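Local coordinates for putative transcription protein (Pseudomonas aeruginosa PAO1, PDB 4GCV) that is a putative oxidative-stress-sensing transcriptional regulator of the HxlR family that probably binds DNA through a helix-turn-helix domain, at the interface of chains A and B. Sequence-based numbering; all coordinates share one arbitrary frame. Chains: chain A/B, Putative transcription protein.

Contact 1: the interface of chains A and B. Residues chain A 142-145, 152, 156; chain B 23, 110-111.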
loop_
_atom_site.group_PDB
_atom_site.type_symbol
_atom_site.label_atom_id
_atom_site.label_comp_id
_atom_site.label_asym_id
_atom_site.label_seq_id
_atom_site.Cartn_x
_atom_site.Cartn_y
_atom_site.Cartn_z
ATOM N N VAL A 142 -9.956 9.388 -3.552
ATOM C CA VAL A 142 -9.932 8.650 -4.828
ATOM C C VAL A 142 -11.257 8.849 -5.527
ATOM O O VAL A 142 -12.295 8.597 -4.921
ATOM C CB VAL A 142 -9.657 7.135 -4.613
ATOM C CG1 VAL A 142 -9.730 6.389 -5.943
ATOM C CG2 VAL A 142 -8.283 6.956 -3.988
ATOM N N GLN A 143 -11.229 9.334 -6.774
ATOM C CA GLN A 143 -12.445 9.515 -7.587
ATOM C C GLN A 143 -12.264 9.149 -9.075
ATOM O O GLN A 143 -11.125 8.943 -9.554
ATOM C CB GLN A 143 -12.994 10.939 -7.455
ATOM C CG GLN A 143 -12.365 11.959 -8.365
ATOM C CD GLN A 143 -13.115 13.318 -8.360
ATOM O OE1 GLN A 143 -14.053 13.503 -7.596
ATOM N NE2 GLN A 143 -12.691 14.259 -9.227
ATOM N N ALA A 144 -13.381 9.042 -9.802
ATOM C CA ALA A 144 -13.331 8.705 -11.222
ATOM C C ALA A 144 -12.570 9.753 -12.028
ATOM O O ALA A 144 -12.783 10.947 -11.872
ATOM C CB ALA A 144 -14.731 8.527 -11.786
ATOM N N GLY A 145 -11.681 9.299 -12.893
ATOM C CA GLY A 145 -10.959 10.199 -13.755
ATOM C C GLY A 145 -11.717 10.498 -15.027
ATOM O O GLY A 145 -12.741 9.862 -15.316
HETATM N N MSE A 152 -16.944 2.101 -14.478
HETATM C CA MSE A 152 -15.945 2.587 -13.560
HETATM C C MSE A 152 -16.534 3.685 -12.689
HETATM O O MSE A 152 -16.391 3.635 -11.463
HETATM C CB MSE A 152 -14.680 3.020 -14.315
HETATM C CG MSE A 152 -13.582 3.562 -13.452
HETATM SE SE MSE A 152 -12.779 2.183 -12.311
HETATM C CE MSE A 152 -11.447 1.440 -13.520
ATOM N N LEU A 156 -17.089 4.020 -8.437
ATOM C CA LEU A 156 -16.371 5.135 -7.772
ATOM C C LEU A 156 -17.259 6.240 -7.188
ATOM O O LEU A 156 -18.494 6.148 -7.286
ATOM C CB LEU A 156 -15.337 5.735 -8.730
ATOM C CG LEU A 156 -14.132 4.824 -8.975
ATOM C CD1 LEU A 156 -13.196 5.454 -10.013
ATOM C CD2 LEU A 156 -13.342 4.500 -7.680
ATOM N N TRP B 23 -6.742 -4.310 -6.201
ATOM C CA TRP B 23 -7.814 -3.581 -6.870
ATOM C C TRP B 23 -9.167 -3.652 -6.154
ATOM O O TRP B 23 -9.692 -2.632 -5.773
ATOM C CB TRP B 23 -7.897 -4.027 -8.346
ATOM C CG TRP B 23 -9.073 -3.444 -9.111
ATOM C CD1 TRP B 23 -10.153 -4.129 -9.592
ATOM C CD2 TRP B 23 -9.257 -2.073 -9.517
ATOM N NE1 TRP B 23 -10.994 -3.274 -10.274
ATOM C CE2 TRP B 23 -10.483 -2.005 -10.219
ATOM C CE3 TRP B 23 -8.527 -0.891 -9.318
ATOM C CZ2 TRP B 23 -10.990 -0.801 -10.737
ATOM C CZ3 TRP B 23 -9.021 0.298 -9.848
ATOM C CH2 TRP B 23 -10.244 0.335 -10.538
ATOM N N SER B 110 -8.402 6.765 -15.591
ATOM C CA SER B 110 -9.736 6.303 -15.201
ATOM C C SER B 110 -9.974 6.514 -13.719
ATOM O O SER B 110 -11.113 6.648 -13.278
ATOM C CB SER B 110 -9.943 4.827 -15.609
ATOM O OG SER B 110 -10.250 4.726 -17.027
ATOM N N VAL B 111 -8.884 6.538 -12.940
ATOM C CA VAL B 111 -8.981 6.713 -11.479
ATOM C C VAL B 111 -7.990 7.793 -11.038
ATOM O O VAL B 111 -6.848 7.805 -11.474
ATOM C CB VAL B 111 -8.684 5.381 -10.735
ATOM C CG1 VAL B 111 -8.825 5.533 -9.268
ATOM C CG2 VAL B 111 -9.623 4.258 -11.217
#
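Strand 140-144 of chain A, with A:Gly145 just after it, runs antiparallel to the start of strand 111-115 of chain B, while helix 150-155 of chain A brings a side chain to helix 23-33 of chain B. The sheet pairing, with A:Ala144 opposite B:Val111, is anchored where A:Gly145 N donates to the carbonyl B:Ser110 O at 2.7 Å. The bond is straight (172° at the hydrogen), with the donor above the carbonyl plane of B:Ser110 and not on a lone pair.

B:Val111 works as a two-pronged apolar contact. B:Val111 CG1, anti to the backbone N, meets A:Val142 CG1 tip to tip at 3.6 Å, the two side chains crossing obliquely. The other methyl, CG2, is beside the backbone N and serves the C-terminal segment of chain A. B:Val111 CG2 lies 4.0 Å from A:Leu156 CD1, the two side chains crossing at about a right angle, and 3.9 Å from A:Met152 SE. One branched residue thereby joins the strand pairing to the last modelled helix, 150-155, and to A:Leu156 just beyond it, a compact example of how an intermolecular sheet can be flanked by an element that follows it in sequence.

A:Met152, modelled as selenomethionine, carries the helix-to-helix contact. CG is anti to the backbone N, but bends at the next two torsions (chi2 68°) turn the end of the chain toward B:Trp23. The indole receives it on the rim of its six-membered ring: A:Met152 SE lies in the plane of the B:Trp23 ring, at its edge and not over a face, 3.6 Å from B:Trp23 CH2. The terminal methyl dips to one side of the ring plane at the same corner, with A:Met152 CE 3.4 Å from B:Trp23 CH2 and 3.6 Å from B:Trp23 CZ2.

Contact 2: the interface of chains A and B. Residues chain A 90-91, 94, 113, 122; chain B 125, 137, 140-142.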
loop_
_atom_site.group_PDB
_atom_site.type_symbol
_atom_site.label_atom_id
_atom_site.label_comp_id
_atom_site.label_asym_id
_atom_site.label_seq_id
_atom_site.Cartn_x
_atom_site.Cartn_y
_atom_site.Cartn_z
ATOM N N ARG A 90 8.209 2.380 -4.016
ATOM C CA ARG A 90 8.692 3.049 -2.791
ATOM C C ARG A 90 7.588 3.685 -1.998
ATOM O O ARG A 90 7.565 3.588 -0.797
ATOM C CB ARG A 90 9.650 4.221 -3.060
ATOM C CG ARG A 90 11.090 3.849 -3.403
ATOM C CD ARG A 90 12.112 4.701 -2.585
ATOM N NE ARG A 90 12.628 3.933 -1.443
ATOM C CZ ARG A 90 13.539 4.369 -0.572
ATOM N NH1 ARG A 90 14.065 5.589 -0.673
ATOM N NH2 ARG A 90 13.920 3.567 0.415
ATOM N N VAL A 91 6.699 4.388 -2.670
ATOM C CA VAL A 91 5.719 5.203 -1.977
ATOM C C VAL A 91 4.733 4.322 -1.253
ATOM O O VAL A 91 4.250 4.692 -0.188
ATOM C CB VAL A 91 4.970 6.072 -2.982
ATOM C CG1 VAL A 91 3.844 6.904 -2.342
ATOM C CG2 VAL A 91 5.981 6.979 -3.660
HETATM N N MSE A 94 6.584 2.859 1.840
HETATM C CA MSE A 94 6.616 3.893 2.866
HETATM C C MSE A 94 5.236 4.178 3.452
HETATM O O MSE A 94 5.106 4.408 4.668
HETATM C CB MSE A 94 7.220 5.155 2.316
HETATM C CG MSE A 94 8.659 4.975 1.992
HETATM SE SE MSE A 94 9.483 6.582 1.292
HETATM C CE MSE A 94 11.251 6.192 1.938
ATOM N N LEU A 113 10.089 5.830 9.403
ATOM C CA LEU A 113 10.234 6.534 8.170
ATOM C C LEU A 113 10.862 7.886 8.483
ATOM O O LEU A 113 10.280 8.685 9.230
ATOM C CB LEU A 113 8.859 6.645 7.531
ATOM C CG LEU A 113 8.899 7.338 6.199
ATOM C CD1 LEU A 113 9.912 6.605 5.280
ATOM C CD2 LEU A 113 7.509 7.437 5.553
ATOM N N VAL A 122 9.287 11.286 9.799
ATOM C CA VAL A 122 8.238 11.807 8.965
ATOM C C VAL A 122 6.937 11.760 9.782
ATOM O O VAL A 122 6.498 10.677 10.233
ATOM C CB VAL A 122 8.108 10.920 7.683
ATOM C CG1 VAL A 122 6.796 11.220 6.915
ATOM C CG2 VAL A 122 9.366 11.061 6.795
ATOM N N PHE B 125 2.920 12.555 -3.547
ATOM C CA PHE B 125 2.948 12.485 -2.104
ATOM C C PHE B 125 4.122 13.307 -1.657
ATOM O O PHE B 125 5.110 13.373 -2.374
ATOM C CB PHE B 125 3.209 11.060 -1.667
ATOM C CG PHE B 125 1.976 10.265 -1.406
ATOM C CD1 PHE B 125 0.936 10.262 -2.315
ATOM C CD2 PHE B 125 1.871 9.504 -0.221
ATOM C CE1 PHE B 125 -0.204 9.512 -2.084
ATOM C CE2 PHE B 125 0.732 8.724 0.031
ATOM C CZ PHE B 125 -0.320 8.744 -0.903
ATOM N N LEU B 137 9.539 12.209 -1.253
ATOM C CA LEU B 137 9.765 10.857 -0.769
ATOM C C LEU B 137 11.124 10.236 -1.136
ATOM O O LEU B 137 11.706 9.511 -0.317
ATOM C CB LEU B 137 8.615 9.946 -1.169
ATOM C CG LEU B 137 7.595 9.814 -0.053
ATOM C CD1 LEU B 137 6.911 11.112 0.177
ATOM C CD2 LEU B 137 6.595 8.788 -0.478
ATOM N N CYS B 140 13.530 10.451 1.573
ATOM C CA CYS B 140 13.253 9.756 2.831
ATOM C C CYS B 140 13.754 8.335 2.803
ATOM O O CYS B 140 13.982 7.773 1.733
ATOM C CB CYS B 140 11.742 9.711 3.083
ATOM S SG CYS B 140 11.061 11.316 3.332
ATOM N N THR B 141 13.850 7.729 3.973
ATOM C CA THR B 141 14.261 6.336 4.059
ATOM C C THR B 141 13.564 5.565 5.193
ATOM O O THR B 141 13.128 6.154 6.182
ATOM C CB THR B 141 15.850 6.205 4.151
ATOM O OG1 THR B 141 16.242 4.836 4.117
ATOM C CG2 THR B 141 16.397 6.808 5.416
ATOM N N VAL B 142 13.479 4.243 5.031
ATOM C CA VAL B 142 13.010 3.348 6.058
ATOM C C VAL B 142 14.223 2.867 6.853
ATOM O O VAL B 142 15.215 2.439 6.273
ATOM C CB VAL B 142 12.227 2.180 5.405
ATOM C CG1 VAL B 142 12.041 0.996 6.344
ATOM C CG2 VAL B 142 10.891 2.679 4.885
#
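Strand 111-115 of chain A and strand 140-144 of chain B pair antiparallel with A:Leu113 opposite B:Val142, while helix 90-101 of chain A packs on the 3-10 helix 137-139 of chain B. The patch is largely apolar; together its residues on both chains bury 275 Å².

A:Val91 spreads both methyls over its partners. A:Val91 CG2 touches B:Leu137 CD2 at 3.7 Å, the two side chains meeting at about a right angle. A:Val91 CG1, anti to the backbone N (chi1 176°), also abuts that leucine methyl and lies over one face of the B:Phe125 ring, offset toward the rim and 3.9 Å from B:Phe125 CD2.

One turn along the helix, A:Met94, modelled as selenomethionine, runs alongside B:Leu137, the two side chains pointing opposite ways, with A:Met94 SE 4.0 Å from B:Leu137 CG. Beyond CG the chain is extended, chi2 -180°, which carries the methyl to the strand backbone: A:Met94 CE reaches B:Thr141 CA and B:Cys140 CB, both at 3.7 Å. The guanidinium of A:Arg90 lies flat against this methyl, which sits over the centre of its face, an example of a charged group that may help shield an apolar tip within its own helix.

On the far side of the cysteine, the sulfur B:Cys140 SG packs on the methyl A:Val122 CG2 at 3.9 Å.

About 25 Å separates the C-alpha centres of contact 1 and contact 2, yet both draw on the same pair of elements with the chains exchanged: strand 111-115 of one subunit beside strand 140-144 of the other. The two-fold relates these separate ladders, so the twin of contact 2 lies in the ladder of contact 1, in one register. Val142 belongs to both, in chain A at contact 1 and in chain B at contact 2. Each subunit thus lends its C-terminal segment to its partner, a reciprocal exchange consistent with a dimer, although the crystal structure alone does not prove that assembly in solution.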